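Side-chain contacts in ECL CdiI (Enterobacter cloacae subsp. cloacae, PDB 4NTQ), which is the immunity protein of a contact-dependent growth inhibition system, binding the toxic CdiA-CT ribosomal RNase of Enterobacter cloacae: residues G8-M13 with L17-S22; E30-P35 with F78-Y83; N46-S51 with H141-A146; E54-K59 with N134-F139; R116-G121 with I126-T131. All blocks are in the same frame, centred on the assembly; numbering follows the deposited sequence. Where two conformers were deposited one is given.

Interaction 1: residues G8-M13 with L17-S22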
# COMPACT_ATOMS: atom_id res chain seq x y z
N GLY B 8 -0.38 18.78 1.18
CA GLY B 8 -0.82 19.93 0.40
C GLY B 8 -1.74 19.63 -0.78
O GLY B 8 -2.37 18.59 -0.84
N GLU B 9 -1.83 20.56 -1.72
CA GLU B 9 -2.78 20.41 -2.82
C GLU B 9 -2.45 19.23 -3.74
O GLU B 9 -1.30 18.81 -3.83
CB GLU B 9 -2.86 21.71 -3.63
CG GLU B 9 -1.53 22.25 -4.10
CD GLU B 9 -1.66 23.69 -4.56
OE1 GLU B 9 -2.79 24.22 -4.47
OE2 GLU B 9 -0.64 24.28 -5.00
N PRO B 10 -3.48 18.67 -4.39
CA PRO B 10 -3.23 17.55 -5.31
C PRO B 10 -2.29 17.96 -6.43
O PRO B 10 -2.34 19.11 -6.87
CB PRO B 10 -4.62 17.23 -5.86
CG PRO B 10 -5.55 17.68 -4.78
CD PRO B 10 -4.92 18.92 -4.21
N VAL B 11 -1.42 17.05 -6.84
CA VAL B 11 -0.47 17.35 -7.90
C VAL B 11 -0.39 16.20 -8.88
O VAL B 11 -0.77 15.07 -8.55
CB VAL B 11 0.93 17.61 -7.33
CG1 VAL B 11 0.97 18.95 -6.58
CG2 VAL B 11 1.34 16.45 -6.43
N SER B 12 0.09 16.48 -10.08
CA SER B 12 0.21 15.47 -11.12
C SER B 12 1.48 14.65 -10.95
O SER B 12 2.58 15.21 -10.96
CB SER B 12 0.22 16.14 -12.48
OG SER B 12 0.62 15.23 -13.48
N MSE B 13 1.35 13.34 -10.79
CA MSE B 13 2.53 12.47 -10.73
C MSE B 13 2.30 11.12 -11.38
O MSE B 13 1.26 10.48 -11.18
CB MSE B 13 3.01 12.24 -9.29
CG MSE B 13 3.54 13.49 -8.61
SE MSE B 13 3.90 13.21 -6.73
CE MSE B 13 5.80 12.92 -7.05
N LEU B 17 -3.43 12.66 -11.25
CA LEU B 17 -3.61 13.51 -10.07
C LEU B 17 -3.60 12.69 -8.79
O LEU B 17 -4.40 11.76 -8.62
CB LEU B 17 -4.92 14.28 -10.14
CG LEU B 17 -5.07 15.57 -9.33
CD1 LEU B 17 -4.09 16.66 -9.82
CD2 LEU B 17 -6.52 16.08 -9.40
N VAL B 18 -2.70 13.03 -7.88
CA VAL B 18 -2.63 12.30 -6.62
C VAL B 18 -2.71 13.27 -5.47
O VAL B 18 -2.50 14.47 -5.62
CB VAL B 18 -1.35 11.47 -6.51
CG1 VAL B 18 -1.17 10.58 -7.76
CG2 VAL B 18 -0.14 12.38 -6.31
N GLN B 19 -3.04 12.72 -4.31
CA GLN B 19 -3.09 13.49 -3.08
C GLN B 19 -1.88 13.10 -2.25
O GLN B 19 -1.81 11.96 -1.75
CB GLN B 19 -4.39 13.17 -2.32
CG GLN B 19 -4.47 13.79 -0.95
CD GLN B 19 -4.25 15.29 -0.98
OE1 GLN B 19 -5.12 16.05 -1.41
NE2 GLN B 19 -3.08 15.73 -0.53
N PRO B 20 -0.92 14.04 -2.11
CA PRO B 20 0.22 13.74 -1.23
C PRO B 20 -0.29 13.57 0.18
O PRO B 20 -1.13 14.36 0.60
CB PRO B 20 1.12 14.98 -1.35
CG PRO B 20 0.73 15.63 -2.64
CD PRO B 20 -0.78 15.34 -2.78
N SER B 21 0.18 12.54 0.87
CA SER B 21 -0.32 12.13 2.17
C SER B 21 0.78 11.43 2.94
O SER B 21 1.82 11.07 2.39
CB SER B 21 -1.46 11.12 2.03
OG SER B 21 -2.48 11.55 1.15
N SER B 22 0.51 11.17 4.22
CA SER B 22 1.40 10.34 5.02
C SER B 22 0.60 9.32 5.78
O SER B 22 -0.55 9.56 6.16
CB SER B 22 2.16 11.18 6.03
OG SER B 22 3.42 11.53 5.51

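Interaction 2: residues E30-P35 with F78-Y83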
# COMPACT_ATOMS: atom_id res chain seq x y z
N GLU B 30 5.49 7.39 6.63
CA GLU B 30 5.90 7.10 5.26
C GLU B 30 5.00 7.88 4.34
O GLU B 30 3.79 7.85 4.51
CB GLU B 30 5.76 5.60 4.95
CG GLU B 30 6.02 5.26 3.49
CD GLU B 30 6.01 3.76 3.21
OE1 GLU B 30 6.39 2.98 4.11
OE2 GLU B 30 5.64 3.36 2.09
N GLU B 31 5.61 8.56 3.37
CA GLU B 31 4.88 9.38 2.39
C GLU B 31 4.10 8.51 1.38
O GLU B 31 4.58 7.47 0.93
CB GLU B 31 5.87 10.29 1.65
CG GLU B 31 5.26 11.22 0.61
CD GLU B 31 6.28 12.24 0.08
OE1 GLU B 31 7.44 12.26 0.57
OE2 GLU B 31 5.92 13.03 -0.83
N LEU B 32 2.88 8.93 1.06
CA LEU B 32 2.04 8.22 0.09
C LEU B 32 1.45 9.19 -0.94
O LEU B 32 1.24 10.38 -0.66
CB LEU B 32 0.91 7.49 0.81
CG LEU B 32 1.29 6.47 1.88
CD1 LEU B 32 0.05 6.06 2.62
CD2 LEU B 32 2.00 5.25 1.25
N HIS B 33 1.18 8.66 -2.14
CA HIS B 33 0.51 9.40 -3.20
C HIS B 33 -0.79 8.68 -3.56
O HIS B 33 -0.78 7.74 -4.35
CB HIS B 33 1.40 9.50 -4.44
CG HIS B 33 2.72 10.18 -4.20
ND1 HIS B 33 3.83 9.97 -4.99
CD2 HIS B 33 3.09 11.08 -3.26
CE1 HIS B 33 4.83 10.70 -4.54
NE2 HIS B 33 4.41 11.38 -3.49
N LEU B 34 -1.91 9.11 -2.96
CA LEU B 34 -3.19 8.46 -3.16
C LEU B 34 -3.80 8.92 -4.48
O LEU B 34 -4.11 10.10 -4.62
CB LEU B 34 -4.14 8.78 -2.01
CG LEU B 34 -4.02 7.92 -0.74
CD1 LEU B 34 -2.63 8.00 -0.14
CD2 LEU B 34 -5.08 8.32 0.29
N PRO B 35 -3.97 8.00 -5.45
CA PRO B 35 -4.54 8.39 -6.75
C PRO B 35 -6.02 8.75 -6.62
O PRO B 35 -6.77 8.09 -5.89
CB PRO B 35 -4.37 7.12 -7.61
CG PRO B 35 -4.27 6.01 -6.66
CD PRO B 35 -3.58 6.58 -5.42
N PHE B 78 -2.51 -0.88 -3.33
CA PHE B 78 -1.70 -0.86 -2.12
C PHE B 78 -2.61 -0.72 -0.93
O PHE B 78 -3.58 0.03 -0.97
CB PHE B 78 -0.67 0.27 -2.14
CG PHE B 78 0.40 0.10 -3.17
CD1 PHE B 78 1.56 -0.60 -2.87
CD2 PHE B 78 0.24 0.62 -4.44
CE1 PHE B 78 2.54 -0.76 -3.82
CE2 PHE B 78 1.23 0.45 -5.39
CZ PHE B 78 2.38 -0.24 -5.08
N THR B 79 -2.30 -1.46 0.13
CA THR B 79 -3.07 -1.37 1.36
C THR B 79 -2.14 -1.34 2.55
O THR B 79 -1.00 -1.80 2.48
CB THR B 79 -3.97 -2.58 1.54
OG1 THR B 79 -3.16 -3.74 1.76
CG2 THR B 79 -4.87 -2.80 0.32
N TRP B 80 -2.64 -0.79 3.65
CA TRP B 80 -2.01 -0.96 4.94
C TRP B 80 -3.00 -1.74 5.78
O TRP B 80 -4.18 -1.38 5.84
CB TRP B 80 -1.62 0.39 5.54
CG TRP B 80 -0.45 0.99 4.77
CD1 TRP B 80 -0.51 1.59 3.54
CD2 TRP B 80 0.94 0.98 5.14
NE1 TRP B 80 0.76 1.96 3.14
CE2 TRP B 80 1.66 1.61 4.10
CE3 TRP B 80 1.65 0.50 6.26
CZ2 TRP B 80 3.04 1.77 4.14
CZ3 TRP B 80 3.02 0.67 6.30
CH2 TRP B 80 3.71 1.30 5.24
N VAL B 81 -2.53 -2.83 6.37
CA VAL B 81 -3.39 -3.82 7.00
C VAL B 81 -3.16 -3.87 8.50
O VAL B 81 -2.02 -4.04 8.95
CB VAL B 81 -3.12 -5.21 6.41
CG1 VAL B 81 -3.86 -6.28 7.18
CG2 VAL B 81 -3.50 -5.23 4.93
N LEU B 82 -4.24 -3.72 9.27
CA LEU B 82 -4.15 -3.67 10.73
C LEU B 82 -4.63 -5.00 11.30
O LEU B 82 -5.70 -5.48 10.95
CB LEU B 82 -5.00 -2.53 11.29
CG LEU B 82 -4.46 -1.10 11.22
CD1 LEU B 82 -4.02 -0.69 9.82
CD2 LEU B 82 -5.48 -0.14 11.75
N TYR B 83 -3.82 -5.61 12.16
CA TYR B 83 -4.22 -6.85 12.79
C TYR B 83 -4.36 -6.59 14.27
O TYR B 83 -3.45 -6.07 14.89
CB TYR B 83 -3.18 -7.94 12.56
CG TYR B 83 -3.10 -8.50 11.16
CD1 TYR B 83 -4.02 -9.45 10.71
CD2 TYR B 83 -2.06 -8.14 10.29
CE1 TYR B 83 -3.94 -9.99 9.44
CE2 TYR B 83 -1.97 -8.68 8.99
CZ TYR B 83 -2.92 -9.60 8.58
OH TYR B 83 -2.85 -10.14 7.32

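Interaction 3: residues N46-S51 with H141-A146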
# COMPACT_ATOMS: atom_id res chain seq x y z
N ASN B 46 -14.18 7.17 3.76
CA ASN B 46 -15.37 6.37 4.02
C ASN B 46 -15.02 4.87 4.08
O ASN B 46 -15.46 4.15 4.97
CB ASN B 46 -16.44 6.65 2.97
CG ASN B 46 -17.50 5.59 2.96
OD1 ASN B 46 -18.41 5.61 3.78
ND2 ASN B 46 -17.38 4.64 2.03
N SER B 47 -14.19 4.43 3.14
CA SER B 47 -13.75 3.05 3.08
C SER B 47 -12.97 2.65 4.33
O SER B 47 -13.15 1.56 4.85
CB SER B 47 -12.90 2.83 1.84
OG SER B 47 -12.14 1.65 1.94
N TRP B 48 -12.11 3.55 4.82
CA TRP B 48 -11.33 3.29 6.02
C TRP B 48 -12.24 3.20 7.24
O TRP B 48 -12.04 2.35 8.11
CB TRP B 48 -10.30 4.40 6.24
CG TRP B 48 -9.32 4.60 5.11
CD1 TRP B 48 -8.97 3.68 4.17
CD2 TRP B 48 -8.59 5.79 4.81
NE1 TRP B 48 -8.06 4.23 3.29
CE2 TRP B 48 -7.81 5.52 3.66
CE3 TRP B 48 -8.51 7.07 5.39
CZ2 TRP B 48 -6.96 6.47 3.09
CZ3 TRP B 48 -7.67 8.02 4.82
CH2 TRP B 48 -6.91 7.72 3.67
N LEU B 49 -13.24 4.08 7.31
CA LEU B 49 -14.22 4.06 8.40
C LEU B 49 -14.94 2.70 8.46
O LEU B 49 -15.05 2.11 9.53
CB LEU B 49 -15.25 5.18 8.24
CG LEU B 49 -16.28 5.30 9.36
CD1 LEU B 49 -15.61 5.39 10.71
CD2 LEU B 49 -17.18 6.51 9.16
N LYS B 50 -15.41 2.22 7.32
CA LYS B 50 -16.12 0.94 7.26
C LYS B 50 -15.19 -0.20 7.64
O LYS B 50 -15.55 -1.05 8.45
CB LYS B 50 -16.68 0.68 5.86
CG LYS B 50 -17.90 1.52 5.50
CD LYS B 50 -18.44 1.13 4.13
CE LYS B 50 -19.70 1.92 3.77
NZ LYS B 50 -20.01 1.85 2.31
N SER B 51 -13.99 -0.18 7.07
CA SER B 51 -13.01 -1.24 7.30
C SER B 51 -12.56 -1.31 8.76
O SER B 51 -12.36 -2.38 9.31
CB SER B 51 -11.81 -1.04 6.37
OG SER B 51 -10.83 -2.04 6.58
N HIS B 141 -12.62 7.02 15.32
CA HIS B 141 -13.56 8.06 15.75
C HIS B 141 -13.46 9.35 14.93
O HIS B 141 -14.48 10.00 14.65
CB HIS B 141 -13.36 8.36 17.24
CG HIS B 141 -13.81 7.24 18.12
ND1 HIS B 141 -13.24 6.98 19.35
CD2 HIS B 141 -14.77 6.30 17.95
CE1 HIS B 141 -13.83 5.93 19.90
NE2 HIS B 141 -14.76 5.50 19.07
N SER B 142 -12.25 9.74 14.52
CA SER B 142 -12.09 11.02 13.83
C SER B 142 -12.68 10.94 12.42
O SER B 142 -13.17 11.94 11.88
CB SER B 142 -10.63 11.43 13.75
OG SER B 142 -9.91 10.51 12.96
N LEU B 143 -12.62 9.76 11.83
CA LEU B 143 -13.19 9.58 10.51
C LEU B 143 -14.70 9.61 10.68
O LEU B 143 -15.42 10.04 9.79
CB LEU B 143 -12.74 8.26 9.92
CG LEU B 143 -11.25 8.19 9.61
CD1 LEU B 143 -10.87 6.77 9.22
CD2 LEU B 143 -10.87 9.19 8.52
N ASN B 144 -15.15 9.14 11.83
CA ASN B 144 -16.57 8.98 12.12
C ASN B 144 -17.24 10.34 12.35
O ASN B 144 -18.47 10.47 12.35
CB ASN B 144 -16.72 8.06 13.34
CG ASN B 144 -18.14 7.54 13.53
OD1 ASN B 144 -18.86 7.30 12.56
ND2 ASN B 144 -18.53 7.36 14.78
N ASN B 145 -16.40 11.36 12.55
CA ASN B 145 -16.82 12.75 12.72
C ASN B 145 -16.24 13.63 11.62
O ASN B 145 -15.66 14.68 11.90
CB ASN B 145 -16.37 13.29 14.07
CG ASN B 145 -17.24 12.81 15.21
OD1 ASN B 145 -18.15 13.53 15.65
ND2 ASN B 145 -16.98 11.60 15.70
N ALA B 146 -16.39 13.19 10.38
CA ALA B 146 -15.83 13.93 9.25
C ALA B 146 -16.68 13.73 8.00
O ALA B 146 -17.62 14.48 7.75
CB ALA B 146 -14.39 13.49 9.01

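Interaction 4: residues E54-K59 with N134-F139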
# COMPACT_ATOMS: atom_id res chain seq x y z
N GLU B 54 -15.50 -2.82 10.88
CA GLU B 54 -15.52 -4.28 10.80
C GLU B 54 -14.41 -4.89 11.65
O GLU B 54 -14.68 -5.72 12.52
CB GLU B 54 -15.35 -4.79 9.36
CG GLU B 54 -16.32 -4.22 8.34
CD GLU B 54 -15.99 -4.66 6.93
OE1 GLU B 54 -15.05 -5.48 6.77
OE2 GLU B 54 -16.64 -4.20 5.97
N GLY B 55 -13.17 -4.48 11.40
CA GLY B 55 -12.03 -5.04 12.11
C GLY B 55 -12.08 -4.81 13.61
O GLY B 55 -11.90 -5.73 14.39
N LEU B 56 -12.34 -3.57 14.01
CA LEU B 56 -12.44 -3.27 15.44
C LEU B 56 -13.54 -4.11 16.10
O LEU B 56 -13.37 -4.60 17.22
CB LEU B 56 -12.68 -1.77 15.69
CG LEU B 56 -11.44 -0.88 15.53
CD1 LEU B 56 -11.79 0.58 15.53
CD2 LEU B 56 -10.45 -1.19 16.64
N SER B 57 -14.66 -4.27 15.42
CA SER B 57 -15.81 -4.91 16.04
C SER B 57 -15.51 -6.35 16.47
O SER B 57 -15.85 -6.74 17.59
CB SER B 57 -17.04 -4.84 15.14
OG SER B 57 -16.92 -5.72 14.04
N ASN B 58 -14.82 -7.12 15.63
CA ASN B 58 -14.50 -8.51 15.97
C ASN B 58 -13.00 -8.78 16.17
O ASN B 58 -12.58 -9.93 16.25
CB ASN B 58 -15.07 -9.48 14.93
CG ASN B 58 -14.63 -9.15 13.52
OD1 ASN B 58 -13.54 -8.61 13.30
ND2 ASN B 58 -15.48 -9.44 12.55
N LYS B 59 -12.22 -7.71 16.22
CA LYS B 59 -10.78 -7.80 16.49
C LYS B 59 -10.04 -8.76 15.56
O LYS B 59 -9.18 -9.53 15.99
CB LYS B 59 -10.55 -8.16 17.96
CG LYS B 59 -11.10 -7.12 18.94
CD LYS B 59 -10.36 -5.79 18.82
CE LYS B 59 -10.87 -4.76 19.81
NZ LYS B 59 -12.06 -4.02 19.31
N ASN B 134 -5.85 2.02 21.32
CA ASN B 134 -6.44 3.35 21.53
C ASN B 134 -6.15 4.31 20.39
O ASN B 134 -6.99 5.15 20.04
CB ASN B 134 -5.96 3.97 22.85
CG ASN B 134 -6.74 3.46 24.05
OD1 ASN B 134 -7.90 3.09 23.95
ND2 ASN B 134 -6.09 3.47 25.21
N SER B 135 -4.96 4.21 19.81
CA SER B 135 -4.59 5.19 18.80
C SER B 135 -5.37 4.89 17.51
O SER B 135 -5.67 5.79 16.73
CB SER B 135 -3.08 5.24 18.57
OG SER B 135 -2.65 4.04 17.96
N VAL B 136 -5.72 3.62 17.31
CA VAL B 136 -6.53 3.24 16.16
C VAL B 136 -7.98 3.64 16.38
O VAL B 136 -8.66 4.12 15.46
CB VAL B 136 -6.44 1.74 15.87
CG1 VAL B 136 -7.40 1.35 14.75
CG2 VAL B 136 -5.00 1.37 15.49
N LEU B 137 -8.46 3.46 17.60
CA LEU B 137 -9.78 3.94 17.97
C LEU B 137 -9.91 5.43 17.69
O LEU B 137 -10.89 5.86 17.08
CB LEU B 137 -10.04 3.67 19.44
CG LEU B 137 -10.27 2.21 19.81
CD1 LEU B 137 -10.47 2.07 21.33
CD2 LEU B 137 -11.47 1.69 19.03
N ASP B 138 -8.93 6.22 18.12
CA ASP B 138 -9.00 7.67 17.93
C ASP B 138 -9.13 7.99 16.43
O ASP B 138 -10.00 8.76 16.02
CB ASP B 138 -7.78 8.37 18.54
CG ASP B 138 -7.68 8.20 20.06
OD1 ASP B 138 -8.74 8.08 20.73
OD2 ASP B 138 -6.54 8.17 20.58
N PHE B 139 -8.30 7.35 15.61
CA PHE B 139 -8.40 7.53 14.16
C PHE B 139 -9.75 7.08 13.60
O PHE B 139 -10.31 7.71 12.72
CB PHE B 139 -7.28 6.77 13.45
CG PHE B 139 -7.25 6.99 11.96
CD1 PHE B 139 -7.09 8.26 11.44
CD2 PHE B 139 -7.35 5.91 11.09
CE1 PHE B 139 -7.05 8.46 10.08
CE2 PHE B 139 -7.32 6.10 9.74
CZ PHE B 139 -7.17 7.38 9.22

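Interaction 5: residues R116-G121 with I126-T131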
# COMPACT_ATOMS: atom_id res chain seq x y z
N ARG B 116 -2.70 -13.21 9.84
CA ARG B 116 -1.40 -12.57 9.93
C ARG B 116 -0.25 -13.56 9.90
O ARG B 116 -0.30 -14.59 10.56
CB ARG B 116 -1.32 -11.77 11.23
CG ARG B 116 0.08 -11.28 11.61
CD ARG B 116 -0.00 -10.39 12.85
NE ARG B 116 1.32 -10.01 13.35
CZ ARG B 116 1.85 -10.46 14.48
NH1 ARG B 116 1.18 -11.32 15.24
NH2 ARG B 116 3.06 -10.06 14.84
N THR B 117 0.79 -13.23 9.13
CA THR B 117 2.06 -13.94 9.21
C THR B 117 3.24 -12.99 9.41
O THR B 117 3.19 -11.80 9.04
CB THR B 117 2.34 -14.78 7.94
OG1 THR B 117 2.50 -13.91 6.80
CG2 THR B 117 1.20 -15.78 7.69
N THR B 118 4.32 -13.52 9.97
CA THR B 118 5.52 -12.73 10.21
C THR B 118 6.70 -13.05 9.27
O THR B 118 7.62 -12.24 9.16
CB THR B 118 5.96 -12.84 11.67
OG1 THR B 118 6.19 -14.22 11.98
CG2 THR B 118 4.88 -12.27 12.58
N HIS B 119 6.69 -14.21 8.63
CA HIS B 119 7.73 -14.57 7.65
C HIS B 119 7.06 -15.35 6.52
O HIS B 119 6.09 -16.05 6.76
CB HIS B 119 8.84 -15.42 8.30
CG HIS B 119 9.35 -14.88 9.60
ND1 HIS B 119 8.75 -15.16 10.81
CD2 HIS B 119 10.40 -14.07 9.88
CE1 HIS B 119 9.41 -14.55 11.79
NE2 HIS B 119 10.42 -13.88 11.25
N ASP B 120 7.57 -15.23 5.29
CA ASP B 120 6.97 -15.98 4.19
C ASP B 120 7.57 -17.37 4.06
O ASP B 120 8.38 -17.79 4.89
CB ASP B 120 7.00 -15.22 2.85
CG ASP B 120 8.41 -14.85 2.37
OD1 ASP B 120 8.52 -13.86 1.61
OD2 ASP B 120 9.41 -15.52 2.72
N GLY B 121 7.17 -18.08 3.01
CA GLY B 121 7.57 -19.46 2.83
C GLY B 121 9.05 -19.61 2.58
O GLY B 121 9.60 -20.72 2.70
N ILE B 126 8.39 -10.46 7.00
CA ILE B 126 7.34 -9.59 6.49
C ILE B 126 7.49 -8.26 7.22
O ILE B 126 7.63 -8.23 8.44
CB ILE B 126 5.95 -10.16 6.79
CG1 ILE B 126 5.84 -11.59 6.24
CG2 ILE B 126 4.86 -9.25 6.22
CD1 ILE B 126 5.83 -11.63 4.76
N SER B 127 7.49 -7.16 6.47
CA SER B 127 7.60 -5.86 7.11
C SER B 127 6.40 -5.64 8.04
O SER B 127 5.27 -5.97 7.70
CB SER B 127 7.68 -4.75 6.06
OG SER B 127 8.90 -4.80 5.32
N GLU B 128 6.65 -5.10 9.22
CA GLU B 128 5.60 -4.92 10.22
C GLU B 128 5.91 -3.78 11.20
O GLU B 128 7.05 -3.59 11.62
CB GLU B 128 5.39 -6.23 10.99
CG GLU B 128 4.14 -6.25 11.86
CD GLU B 128 3.88 -7.61 12.50
OE1 GLU B 128 4.58 -7.94 13.48
OE2 GLU B 128 2.98 -8.33 12.04
N TRP B 129 4.88 -3.03 11.56
CA TRP B 129 5.04 -1.97 12.55
C TRP B 129 3.95 -2.16 13.60
O TRP B 129 3.02 -2.95 13.40
CB TRP B 129 4.90 -0.60 11.87
CG TRP B 129 5.96 -0.29 10.82
CD1 TRP B 129 7.05 0.52 10.98
CD2 TRP B 129 6.01 -0.77 9.47
NE1 TRP B 129 7.78 0.57 9.81
CE2 TRP B 129 7.17 -0.21 8.87
CE3 TRP B 129 5.20 -1.61 8.71
CZ2 TRP B 129 7.53 -0.47 7.54
CZ3 TRP B 129 5.57 -1.88 7.39
CH2 TRP B 129 6.71 -1.30 6.82
N HIS B 130 4.02 -1.44 14.71
CA HIS B 130 2.96 -1.56 15.68
C HIS B 130 2.56 -0.26 16.35
O HIS B 130 3.35 0.67 16.47
CB HIS B 130 3.29 -2.62 16.73
CG HIS B 130 4.46 -2.27 17.59
ND1 HIS B 130 5.76 -2.58 17.24
CD2 HIS B 130 4.53 -1.67 18.80
CE1 HIS B 130 6.58 -2.17 18.20
NE2 HIS B 130 5.86 -1.62 19.16
N THR B 131 1.30 -0.21 16.77
CA THR B 131 0.76 0.89 17.54
C THR B 131 -0.33 0.34 18.46
O THR B 131 -0.76 -0.80 18.30
CB THR B 131 0.21 1.99 16.62
OG1 THR B 131 -0.19 3.10 17.42
CG2 THR B 131 -0.99 1.51 15.80

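Interaction 1: residues G8-M13 with L17-S22
Val11 and Val18 face each other as an antiparallel hydrogen-bonded pair, and three hydrogen bonds hold the two segments together. Two are the backbone bonds of that pair: Val11 N gives to Val18 O at 3.1 Å, and Val18 N gives to Val11 O at 2.9 Å. The third comes from a side chain. Gln19 NE2 reaches Gly8 O at 3.0 Å with an almost straight N-H (169°), and the carbonyl lies in the plane of the Gln19 amide. With CG anti to the backbone N and a bend at chi2 (54°), the Gln19 chain folds back so that NE2 also donates to Pro20 O; two carbonyls in the amide plane thus fix its rotation.

The apolar contacts fall in two groups. Beside the Val pair, Val11 CG2 rests against the Pro20 ring at CG, 3.9 Å away, while the side chains of Val18 and the selenomethionine Met13 cross at about a right angle, selenium against CG2, though Met13 is poorly ordered. On the other face Pro10 CB meets the branch point of Leu17, CG, at 3.9 Å. A CA-H...O contact from Pro10 CA to Val18 O (3.2 Å) adds to the backbone pairing.

Together these make a beta hairpin, strand 11-13 turning into the long strand 16-25. The latter also pairs with strands 2-6 and 28-35, and from strand 28-35 His33 packs on both Met13 and Val18.

Interaction 2: residues E30-P35 with F78-Y83
Trp80 presents the edge of its six-membered ring to Glu30. The carboxylate oxygen OE1 of Glu30 lies near the indole plane, 3.4 Å from Trp80 CH2, and the carboxylate itself is turned 78° against the ring. No hydrogen bond joins the two: oxygen meets ring carbon, a contact in which the positive rim of the indole would probably favour the acid. An extended Glu30 chain, with chi1 at 173° and chi2 at 175°, carries the acid across to the ring. Leu32 comes in at the pyrrole end, its CD2 4.0 Å from Trp80 NE1. The acid is held from elsewhere: Glu30 OE1 is hydrogen-bonded to Tyr28 OH and forms a salt bridge with Arg222 of the CdiA toxin chain, which also packs on Trp80. This buried contact therefore belongs to the toxin-binding surface. It bridges two antiparallel sheets, strand 28-35 beside strand 16-25 in one and strand 76-85 beside strand 88-97 in the other, with the ring of Trp129 against Trp80.

Interaction 3: residues N46-S51 with H141-A146
Helices 41-58 and 133-144 come close here, with the CA atoms of Leu49 and Leu143 6.0 Å apart, and no hydrogen bond crosses between the segments. Apolar side chains carry the contact, partly against each other and partly against the backbone opposite. Leu143 points at the other helix and puts its CD1 3.8 Å from Trp48 CB, while its CD2 lies at the edge of the indole, near the ring plane. One leucine thus meets both the root and the rim of the tryptophan.

Leu49 lies on the Asn144 side of this contact. Its CG stands anti to the backbone N (chi1 -177°), which sends the two methyls over the last turn of the opposing helix: CD1 sits 4.1 Å from Leu143 CB and 3.9 Å from Asn144 CB, and CD2 is 3.9 Å from Asn144 OD1, a van der Waals contact with the amide.

In the fold this is the place where the C-terminal helix packs against the long helix 41-58, close to the last modelled residue. Helix 41-58 itself is tied to strand 61-65: Trp48 NE1 gives a hydrogen bond to Ala65 O, and Ser51 OG is bonded to Ala63 O. The far side of the C-terminal turn is closed by Asn145, whose ND2 donates to His141 O at 3.1 Å with an N-H angle of 173°. Leu143 is further packed by Lys45 and Leu52, one turn of helix 41-58 to each side of the Trp48-Leu49 pair.

Interaction 4: residues E54-K59 with N134-F139
Leu56 pushes its forked end against the end of Leu137, and both of its methyls share one methyl of the partner: Leu137 CD2 lies 3.7 Å from Leu56 CD1 and 3.9 Å from Leu56 CD2. The two chains cross obliquely. Leu137 does not aim its CB straight at the other helix; with CG anti to the carbonyl carbon (chi1 -72°) and a chi2 near 180°, the chain swings over and delivers CD2 to Leu56.

Val136 makes a looser contact beside it, its CG1 4.4 Å from Leu56 CD2. Leu56 is thus met by two successive residues of helix 133-144. Nothing polar crosses between the segments, and with 8.1 Å between the CA atoms of Leu56 and Leu137 the backbones stand well apart, the gap being spanned by branched aliphatic ends.

Near the end of helix 41-58, Ser57 OG donates back to Glu54 O at 2.7 Å, while Glu54 OE1 is bonded to Asn110 and Asn58 OD1 to Thr60. Lys59 is where the chain leaves the helix, its phi positive at 54°.

The contact belongs to an apolar layer between two helices and a sheet. Leu56 and Val136 both rest on Phe84 of strand 76-85, Val136 also touches Leu82 of that strand and Leu52 of helix 41-58, and Leu133 and Tyr140 of the C-terminal helix also touch Leu56.

Interaction 5: residues R116-G121 with I126-T131
The loop leading into the edge strand 129-132 is pinned here by a salt bridge between Arg116 and Glu128. The guanidinium grips the carboxylate side-on: NE of Arg116 donates to Glu128 OE2 at 2.7 Å and NH2 of Arg116 to Glu128 OE1 at 2.9 Å, both nearly straight. The acid lies at the edge of the guanidinium, in its plane, and both oxygens are met on their syn side, with the two planes 26° apart. Arg116 is extended from CG to NE, and the two side chains meet at about a right angle. Glu85 takes NH1 of Arg116, and Gln92 also bonds Glu128 OE2.

Further along, Ile126 N donates to Thr118 O at 2.9 Å from above the carbonyl plane. Ile126 CG1 packs on the backbone there, 3.6 Å from His119 N. Toxin residues bind alongside: Asn217 of the CdiA chain holds Asp120 OD1, and Lys221 of that chain holds Thr117 OG1. This is a bidentate arginine-carboxylate pair at a toxin-immunity protein interface.

Along the chain interaction 1 closes first; interactions 3 and 4 then enclose interaction 5, while interaction 2 crosses both of them. Interactions 1 and 2 share a sheet through neighbouring strands 16-25 and 28-35, joined by Ser21-Leu32 and Gln19-Leu34 backbone bonds. Interactions 3 and 4, with centres 11 Å apart, are two stations on the same helix pair, 41-58 with 133-144, and Trp48 meets Phe139 between them. Interaction 2 touches all four others, reaching Trp48, Val136 and Trp129. Interactions 1 and 5 lie on opposite sides of the chain's centre, about 28 Å between centres. The toxin chain contacts interactions 2 and 5, whereas it touches neither segment of interactions 3 and 4.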